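Local atomic coordinates of nitroreductase (Bacteroides fragilis NCTC 9343, PDB entry 3EK3), a protein that binds flavin mononucleotide and probably acts as an NAD(P)-linked oxidoreductase of the nitroreductase type. Residues Y39-M44 against C113-E118; M44-W49 against P104-A109. One frame throughout, in Å; residues are numbered along the deposited sequence.

Contact 1: Y39-M44 against C113-E118. With FMN (flavin mononucleotide), chain B.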
loop_
_atom_site.group_PDB
_atom_site.type_symbol
_atom_site.label_atom_id
_atom_site.label_comp_id
_atom_site.label_asym_id
_atom_site.label_seq_id
_atom_site.Cartn_x
_atom_site.Cartn_y
_atom_site.Cartn_z
ATOM N N TYR A 39 -5.394 11.092 -0.256
ATOM C CA TYR A 39 -6.339 10.559 -1.244
ATOM C C TYR A 39 -6.292 9.039 -1.474
ATOM O O TYR A 39 -7.108 8.485 -2.245
ATOM C CB TYR A 39 -6.164 11.318 -2.578
ATOM C CG TYR A 39 -7.003 12.563 -2.668
ATOM C CD1 TYR A 39 -6.589 13.762 -2.083
ATOM C CD2 TYR A 39 -8.228 12.542 -3.314
ATOM C CE1 TYR A 39 -7.379 14.895 -2.155
ATOM C CE2 TYR A 39 -9.030 13.665 -3.374
ATOM C CZ TYR A 39 -8.602 14.839 -2.787
ATOM O OH TYR A 39 -9.379 15.966 -2.869
ATOM N N ALA A 40 -5.385 8.351 -0.771
ATOM C CA ALA A 40 -5.335 6.901 -0.782
ATOM C C ALA A 40 -6.641 6.270 -0.254
ATOM O O ALA A 40 -7.381 6.857 0.558
ATOM C CB ALA A 40 -4.098 6.361 0.064
ATOM N N PRO A 41 -6.929 5.056 -0.712
ATOM C CA PRO A 41 -8.086 4.375 -0.207
ATOM C C PRO A 41 -7.787 3.982 1.233
ATOM O O PRO A 41 -6.611 3.770 1.571
ATOM C CB PRO A 41 -8.173 3.109 -1.077
ATOM C CG PRO A 41 -6.767 2.874 -1.584
ATOM C CD PRO A 41 -6.185 4.277 -1.730
ATOM N N SER A 42 -8.824 3.950 2.049
ATOM C CA SER A 42 -8.733 3.385 3.420
ATOM C C SER A 42 -9.931 2.550 3.712
ATOM O O SER A 42 -11.047 2.832 3.268
ATOM C CB SER A 42 -8.568 4.487 4.482
ATOM O OG SER A 42 -9.721 5.316 4.611
ATOM N N GLY A 43 -9.738 1.504 4.532
ATOM C CA GLY A 43 -10.817 0.602 4.840
ATOM C C GLY A 43 -11.937 1.372 5.480
ATOM O O GLY A 43 -11.691 2.166 6.408
HETATM N N MSE A 44 -13.154 1.154 4.972
HETATM C CA MSE A 44 -14.388 1.807 5.491
HETATM C C MSE A 44 -14.363 3.332 5.387
HETATM O O MSE A 44 -15.166 4.027 6.035
HETATM C CB MSE A 44 -14.633 1.372 6.944
HETATM C CG MSE A 44 -14.863 -0.122 7.084
HETATM SE SE MSE A 44 -16.588 -0.634 6.360
HETATM C CE MSE A 44 -17.678 0.444 7.499
ATOM N N CYS A 113 -2.025 2.496 5.477
ATOM C CA CYS A 113 -0.807 3.301 5.481
ATOM C C CYS A 113 0.037 3.053 4.257
ATOM O O CYS A 113 0.565 3.993 3.687
ATOM C CB CYS A 113 0.028 3.043 6.725
ATOM S SG CYS A 113 -0.796 3.628 8.226
ATOM N N ALA A 114 0.151 1.780 3.853
ATOM C CA ALA A 114 0.960 1.426 2.679
ATOM C C ALA A 114 0.372 2.040 1.425
ATOM O O ALA A 114 1.115 2.510 0.501
ATOM C CB ALA A 114 1.077 -0.123 2.556
ATOM N N CYS A 115 -0.962 2.058 1.348
ATOM C CA CYS A 115 -1.595 2.714 0.177
ATOM C C CYS A 115 -1.243 4.193 0.100
ATOM O O CYS A 115 -0.929 4.722 -0.970
ATOM C CB CYS A 115 -3.099 2.532 0.178
ATOM S SG CYS A 115 -3.662 0.851 -0.161
ATOM N N ALA A 116 -1.338 4.870 1.230
ATOM C CA ALA A 116 -0.991 6.287 1.360
ATOM C C ALA A 116 0.476 6.488 0.959
ATOM O O ALA A 116 0.827 7.389 0.183
ATOM C CB ALA A 116 -1.245 6.761 2.831
ATOM N N ILE A 117 1.332 5.622 1.478
ATOM C CA ILE A 117 2.763 5.714 1.257
ATOM C C ILE A 117 3.061 5.549 -0.232
ATOM O O ILE A 117 3.816 6.354 -0.809
ATOM C CB ILE A 117 3.537 4.711 2.107
ATOM C CG1 ILE A 117 3.560 5.190 3.563
ATOM C CG2 ILE A 117 4.976 4.562 1.584
ATOM C CD1 ILE A 117 4.007 4.140 4.557
ATOM N N GLU A 118 2.461 4.541 -0.871
ATOM C CA GLU A 118 2.683 4.324 -2.296
ATOM C C GLU A 118 2.263 5.539 -3.112
ATOM O O GLU A 118 3.012 5.942 -3.992
ATOM C CB GLU A 118 2.027 3.035 -2.776
ATOM C CG GLU A 118 2.332 2.583 -4.208
ATOM C CD GLU A 118 3.809 2.322 -4.479
ATOM O OE1 GLU A 118 4.556 2.216 -3.523
ATOM O OE2 GLU A 118 4.253 2.248 -5.659
HETATM N N1 FMN B . -14.327 -1.555 -0.580
HETATM C C2 FMN B . -15.244 -2.564 -0.766
HETATM O O2 FMN B . -16.260 -2.369 -1.439
HETATM N N3 FMN B . -15.083 -3.803 -0.183
HETATM C C4 FMN B . -14.003 -4.042 0.595
HETATM O O4 FMN B . -13.788 -5.224 0.913
HETATM C C4A FMN B . -13.057 -3.025 0.775
HETATM N N5 FMN B . -11.945 -3.256 1.543
HETATM C C5A FMN B . -10.973 -2.291 1.718
HETATM C C6 FMN B . -9.840 -2.585 2.476
HETATM C C7 FMN B . -8.826 -1.643 2.638
HETATM C C7M FMN B . -7.498 -2.028 3.289
HETATM C C8 FMN B . -8.947 -0.406 1.993
HETATM C C8M FMN B . -7.704 0.420 1.761
HETATM C C9 FMN B . -10.084 -0.119 1.230
HETATM C C9A FMN B . -11.104 -1.053 1.078
HETATM N N10 FMN B . -12.266 -0.788 0.331
HETATM C C10 FMN B . -13.201 -1.779 0.149
HETATM C "C1'" FMN B . -12.446 0.529 -0.383
HETATM C "C2'" FMN B . -12.757 1.644 0.623
HETATM O "O2'" FMN B . -14.094 1.531 1.078
HETATM C "C3'" FMN B . -12.588 2.971 -0.096
HETATM O "O3'" FMN B . -11.214 3.146 -0.363
HETATM C "C4'" FMN B . -13.059 4.169 0.752
HETATM O "O4'" FMN B . -14.470 4.131 0.921
HETATM C "C5'" FMN B . -12.663 5.490 0.096
HETATM O "O5'" FMN B . -13.300 5.621 -1.168
HETATM P P FMN B . -12.465 5.853 -2.538
HETATM O O1P FMN B . -11.530 6.975 -2.310
HETATM O O2P FMN B . -13.473 6.028 -3.688
HETATM O O3P FMN B . -11.587 4.648 -2.768
#
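In the FMN site of this nitroreductase-family dimer, P41, S42 and G43 line the cofactor, and A40 and P41 anchor their loop on C115 and A116 of helix 109-126. The methyl of A40 drops onto the peptide link between the two helix residues, with CB 3.3 Å from A116 N and 3.6 Å from C115 C. Its approach to A116 CA, 3.4 Å from A40 CB, is tighter than a usual carbon contact, so the loop is pressed directly against the helix backbone. A40 CB is also equally far from the CB atoms of C115 and A116. Next along the loop, the P41 ring faces two ways. Its CG rests 4.0 Å from C115 SG, the sulfur being turned anti to its own carbonyl carbon (chi1 -70°), while P41 CB comes 3.1 Å from the ribityl O3' of FMN. Beyond the proline the backbone itself lines the flavin: G43 N lies 3.3 Å from FMN C8, and the same amide is hydrogen-bonded to D112 OD1. K179, R14 and several other residues of the second subunit complete the cofactor site. Between loop and helix the contact is apolar: van der Waals contact of small groups holds the two segments together, and P41 O is buried without a polar partner in the model.

Contact 2: M44-W49 against P104-A109; sequences MHYETW and PKQWWA. With FMN (flavin mononucleotide), chain B.
Y46 meets Q106 and W108 where two surface loops of the FMN-dependent nitroreductase fold come together, one before strand 50-54, the other ending in a type I beta turn from Q106 to A109 that leads into helix 109-126, with W108 as N-cap residue. Y46 and Q106 cross at about a right angle, the phenol ring and the amide plane turned 39° apart. The tyrosine ring carbon CE2 lies 3.6 Å from Q106 NE2, approached obliquely; the amide reaches it through a chain bent at chi2 (-57°). The same CE2 comes close to the plane of the W108 indole at its edge, 4.5 Å from CZ2. M44, a selenomethionine, adds its CG, which approaches W108 CZ2 obliquely at 4.3 Å. Each loop also folds a side chain over one of its own rings: M44 CB sits 3.4 Å above the centre of the Y46 ring, and Q106 CB covers a face of the W108 indole in the same manner. With CG set between its backbone N and carbonyl carbon (chi1 61°), W108 sets CB, CG and CD1 against the flavin methyl C7M, while CZ2 of its benzo ring meets Y46 and M44. N135 of the second subunit packs on W108 too. In segment 104-109 the turn is closed by the hydrogen bond from A109 N to Q106 O, 3.0 Å long.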
loop_
_atom_site.group_PDB
_atom_site.type_symbol
_atom_site.label_atom_id
_atom_site.label_comp_id
_atom_site.label_asym_id
_atom_site.label_seq_id
_atom_site.Cartn_x
_atom_site.Cartn_y
_atom_site.Cartn_z
HETATM N N MSE A 44 -13.154 1.154 4.972
HETATM C CA MSE A 44 -14.388 1.807 5.491
HETATM C C MSE A 44 -14.363 3.332 5.387
HETATM O O MSE A 44 -15.166 4.027 6.035
HETATM C CB MSE A 44 -14.633 1.372 6.944
HETATM C CG MSE A 44 -14.863 -0.122 7.084
HETATM SE SE MSE A 44 -16.588 -0.634 6.360
HETATM C CE MSE A 44 -17.678 0.444 7.499
ATOM N N HIS A 45 -13.460 3.867 4.553
ATOM C CA HIS A 45 -13.183 5.297 4.511
ATOM C C HIS A 45 -12.958 5.844 5.938
ATOM O O HIS A 45 -13.331 6.963 6.250
ATOM C CB HIS A 45 -14.314 6.031 3.774
ATOM C CG HIS A 45 -13.987 7.445 3.420
ATOM N ND1 HIS A 45 -12.775 7.809 2.884
ATOM C CD2 HIS A 45 -14.679 8.598 3.617
ATOM C CE1 HIS A 45 -12.755 9.123 2.714
ATOM N NE2 HIS A 45 -13.893 9.622 3.157
ATOM N N TYR A 46 -12.338 5.067 6.818
ATOM C CA TYR A 46 -12.110 5.586 8.171
ATOM C C TYR A 46 -11.140 6.773 8.233
ATOM O O TYR A 46 -11.276 7.604 9.130
ATOM C CB TYR A 46 -11.675 4.495 9.128
ATOM C CG TYR A 46 -12.736 3.519 9.525
ATOM C CD1 TYR A 46 -14.063 3.905 9.646
ATOM C CD2 TYR A 46 -12.397 2.216 9.886
ATOM C CE1 TYR A 46 -15.013 3.029 10.036
ATOM C CE2 TYR A 46 -13.367 1.311 10.313
ATOM C CZ TYR A 46 -14.669 1.728 10.374
ATOM O OH TYR A 46 -15.645 0.866 10.791
ATOM N N GLU A 47 -10.160 6.852 7.329
ATOM C CA GLU A 47 -9.153 7.930 7.367
ATOM C C GLU A 47 -8.599 8.183 8.772
ATOM O O GLU A 47 -8.483 9.346 9.198
ATOM C CB GLU A 47 -9.737 9.244 6.861
ATOM C CG GLU A 47 -10.155 9.232 5.440
ATOM C CD GLU A 47 -10.787 10.535 4.996
ATOM O OE1 GLU A 47 -11.951 10.797 5.380
ATOM O OE2 GLU A 47 -10.125 11.274 4.219
ATOM N N THR A 48 -8.285 7.114 9.504
ATOM C CA THR A 48 -7.801 7.259 10.863
ATOM C C THR A 48 -6.287 7.528 10.900
ATOM O O THR A 48 -5.718 7.791 11.956
ATOM C CB THR A 48 -8.148 6.014 11.713
ATOM O OG1 THR A 48 -7.827 4.840 10.955
ATOM C CG2 THR A 48 -9.617 6.013 12.052
ATOM N N TRP A 49 -5.644 7.444 9.746
ATOM C CA TRP A 49 -4.202 7.672 9.631
ATOM C C TRP A 49 -3.811 9.097 10.025
ATOM O O TRP A 49 -4.638 10.021 10.062
ATOM C CB TRP A 49 -3.709 7.410 8.197
ATOM C CG TRP A 49 -4.592 7.947 7.061
ATOM C CD1 TRP A 49 -5.282 9.135 7.014
ATOM C CD2 TRP A 49 -4.869 7.288 5.837
ATOM N NE1 TRP A 49 -5.964 9.236 5.852
ATOM C CE2 TRP A 49 -5.730 8.114 5.102
ATOM C CE3 TRP A 49 -4.468 6.072 5.275
ATOM C CZ2 TRP A 49 -6.210 7.754 3.857
ATOM C CZ3 TRP A 49 -4.932 5.736 4.027
ATOM C CH2 TRP A 49 -5.796 6.569 3.339
ATOM N N PRO A 104 -4.295 1.015 15.593
ATOM C CA PRO A 104 -4.185 -0.391 15.289
ATOM C C PRO A 104 -5.493 -1.210 15.447
ATOM O O PRO A 104 -5.462 -2.431 15.340
ATOM C CB PRO A 104 -3.122 -0.831 16.272
ATOM C CG PRO A 104 -3.391 0.014 17.478
ATOM C CD PRO A 104 -3.780 1.334 16.935
ATOM N N LYS A 105 -6.620 -0.530 15.585
ATOM C CA LYS A 105 -7.926 -1.161 15.796
ATOM C C LYS A 105 -8.271 -2.208 14.731
ATOM O O LYS A 105 -8.697 -3.301 15.058
ATOM C CB LYS A 105 -9.002 -0.079 15.823
ATOM C CG LYS A 105 -10.409 -0.567 16.180
ATOM C CD LYS A 105 -11.418 0.584 16.368
ATOM C CE LYS A 105 -10.985 1.599 17.453
ATOM N NZ LYS A 105 -12.035 2.621 17.698
ATOM N N GLN A 106 -8.122 -1.869 13.464
ATOM C CA GLN A 106 -8.495 -2.777 12.355
ATOM C C GLN A 106 -7.297 -3.557 11.876
ATOM O O GLN A 106 -6.178 -3.029 11.860
ATOM C CB GLN A 106 -9.086 -2.011 11.174
ATOM C CG GLN A 106 -10.140 -0.953 11.510
ATOM C CD GLN A 106 -11.339 -1.472 12.279
ATOM O OE1 GLN A 106 -11.661 -2.649 12.242
ATOM N NE2 GLN A 106 -12.003 -0.579 12.996
ATOM N N TRP A 107 -7.515 -4.775 11.393
ATOM C CA TRP A 107 -6.375 -5.638 11.064
ATOM C C TRP A 107 -5.634 -5.126 9.853
ATOM O O TRP A 107 -4.442 -5.397 9.675
ATOM C CB TRP A 107 -6.780 -7.106 10.895
ATOM C CG TRP A 107 -7.637 -7.447 9.717
ATOM C CD1 TRP A 107 -8.980 -7.666 9.735
ATOM C CD2 TRP A 107 -7.203 -7.709 8.367
ATOM N NE1 TRP A 107 -9.412 -8.035 8.490
ATOM C CE2 TRP A 107 -8.351 -8.061 7.627
ATOM C CE3 TRP A 107 -5.963 -7.706 7.723
ATOM C CZ2 TRP A 107 -8.293 -8.397 6.279
ATOM C CZ3 TRP A 107 -5.903 -7.992 6.345
ATOM C CH2 TRP A 107 -7.064 -8.333 5.644
ATOM N N TRP A 108 -6.340 -4.360 9.024
ATOM C CA TRP A 108 -5.774 -3.788 7.818
ATOM C C TRP A 108 -5.138 -2.404 8.021
ATOM O O TRP A 108 -4.821 -1.704 7.032
ATOM C CB TRP A 108 -6.869 -3.696 6.757
ATOM C CG TRP A 108 -8.009 -2.823 7.163
ATOM C CD1 TRP A 108 -8.067 -1.455 7.108
ATOM C CD2 TRP A 108 -9.275 -3.258 7.663
ATOM N NE1 TRP A 108 -9.290 -1.025 7.573
ATOM C CE2 TRP A 108 -10.047 -2.106 7.914
ATOM C CE3 TRP A 108 -9.836 -4.519 7.911
ATOM C CZ2 TRP A 108 -11.361 -2.171 8.401
ATOM C CZ3 TRP A 108 -11.128 -4.587 8.391
ATOM C CH2 TRP A 108 -11.876 -3.416 8.642
ATOM N N ALA A 109 -4.975 -1.994 9.278
ATOM C CA ALA A 109 -4.399 -0.659 9.586
ATOM C C ALA A 109 -3.121 -0.320 8.803
ATOM O O ALA A 109 -2.976 0.794 8.273
ATOM C CB ALA A 109 -4.129 -0.525 11.072
HETATM N N1 FMN B . -14.327 -1.555 -0.580
HETATM C C2 FMN B . -15.244 -2.564 -0.766
HETATM O O2 FMN B . -16.260 -2.369 -1.439
HETATM N N3 FMN B . -15.083 -3.803 -0.183
HETATM C C4 FMN B . -14.003 -4.042 0.595
HETATM O O4 FMN B . -13.788 -5.224 0.913
HETATM C C4A FMN B . -13.057 -3.025 0.775
HETATM N N5 FMN B . -11.945 -3.256 1.543
HETATM C C5A FMN B . -10.973 -2.291 1.718
HETATM C C6 FMN B . -9.840 -2.585 2.476
HETATM C C7 FMN B . -8.826 -1.643 2.638
HETATM C C7M FMN B . -7.498 -2.028 3.289
HETATM C C8 FMN B . -8.947 -0.406 1.993
HETATM C C8M FMN B . -7.704 0.420 1.761
HETATM C C9 FMN B . -10.084 -0.119 1.230
HETATM C C9A FMN B . -11.104 -1.053 1.078
HETATM N N10 FMN B . -12.266 -0.788 0.331
HETATM C C10 FMN B . -13.201 -1.779 0.149
HETATM C "C1'" FMN B . -12.446 0.529 -0.383
HETATM C "C2'" FMN B . -12.757 1.644 0.623
HETATM O "O2'" FMN B . -14.094 1.531 1.078
HETATM C "C3'" FMN B . -12.588 2.971 -0.096
HETATM O "O3'" FMN B . -11.214 3.146 -0.363
HETATM C "C4'" FMN B . -13.059 4.169 0.752
HETATM O "O4'" FMN B . -14.470 4.131 0.921
HETATM C "C5'" FMN B . -12.663 5.490 0.096
HETATM O "O5'" FMN B . -13.300 5.621 -1.168
HETATM P P FMN B . -12.465 5.853 -2.538
HETATM O O1P FMN B . -11.530 6.975 -2.310
HETATM O O2P FMN B . -13.473 6.028 -3.688
HETATM O O3P FMN B . -11.587 4.648 -2.768
#

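In the fold
After helix 27-38 the chain enters the loop that carries 39-44 and then 44-49 before strand 50-54. Contact 1 closes the longer loop, joining 39-44 to helix 109-126 at 113-118; contact 2 closes a shorter one within it, from 44-49 to 104-109, the connection between strand 96-102 and that helix. The two share M44 and never cross, and their centres are about 9 Å apart. S42 OG and E47 N form a probable hydrogen bond between them, while W49 packs against A40. Together they fasten the loop before strand 50-54 to the first half of helix 109-126 and the turn that precedes it, beside an FMN that both contacts touch at the dimer interface.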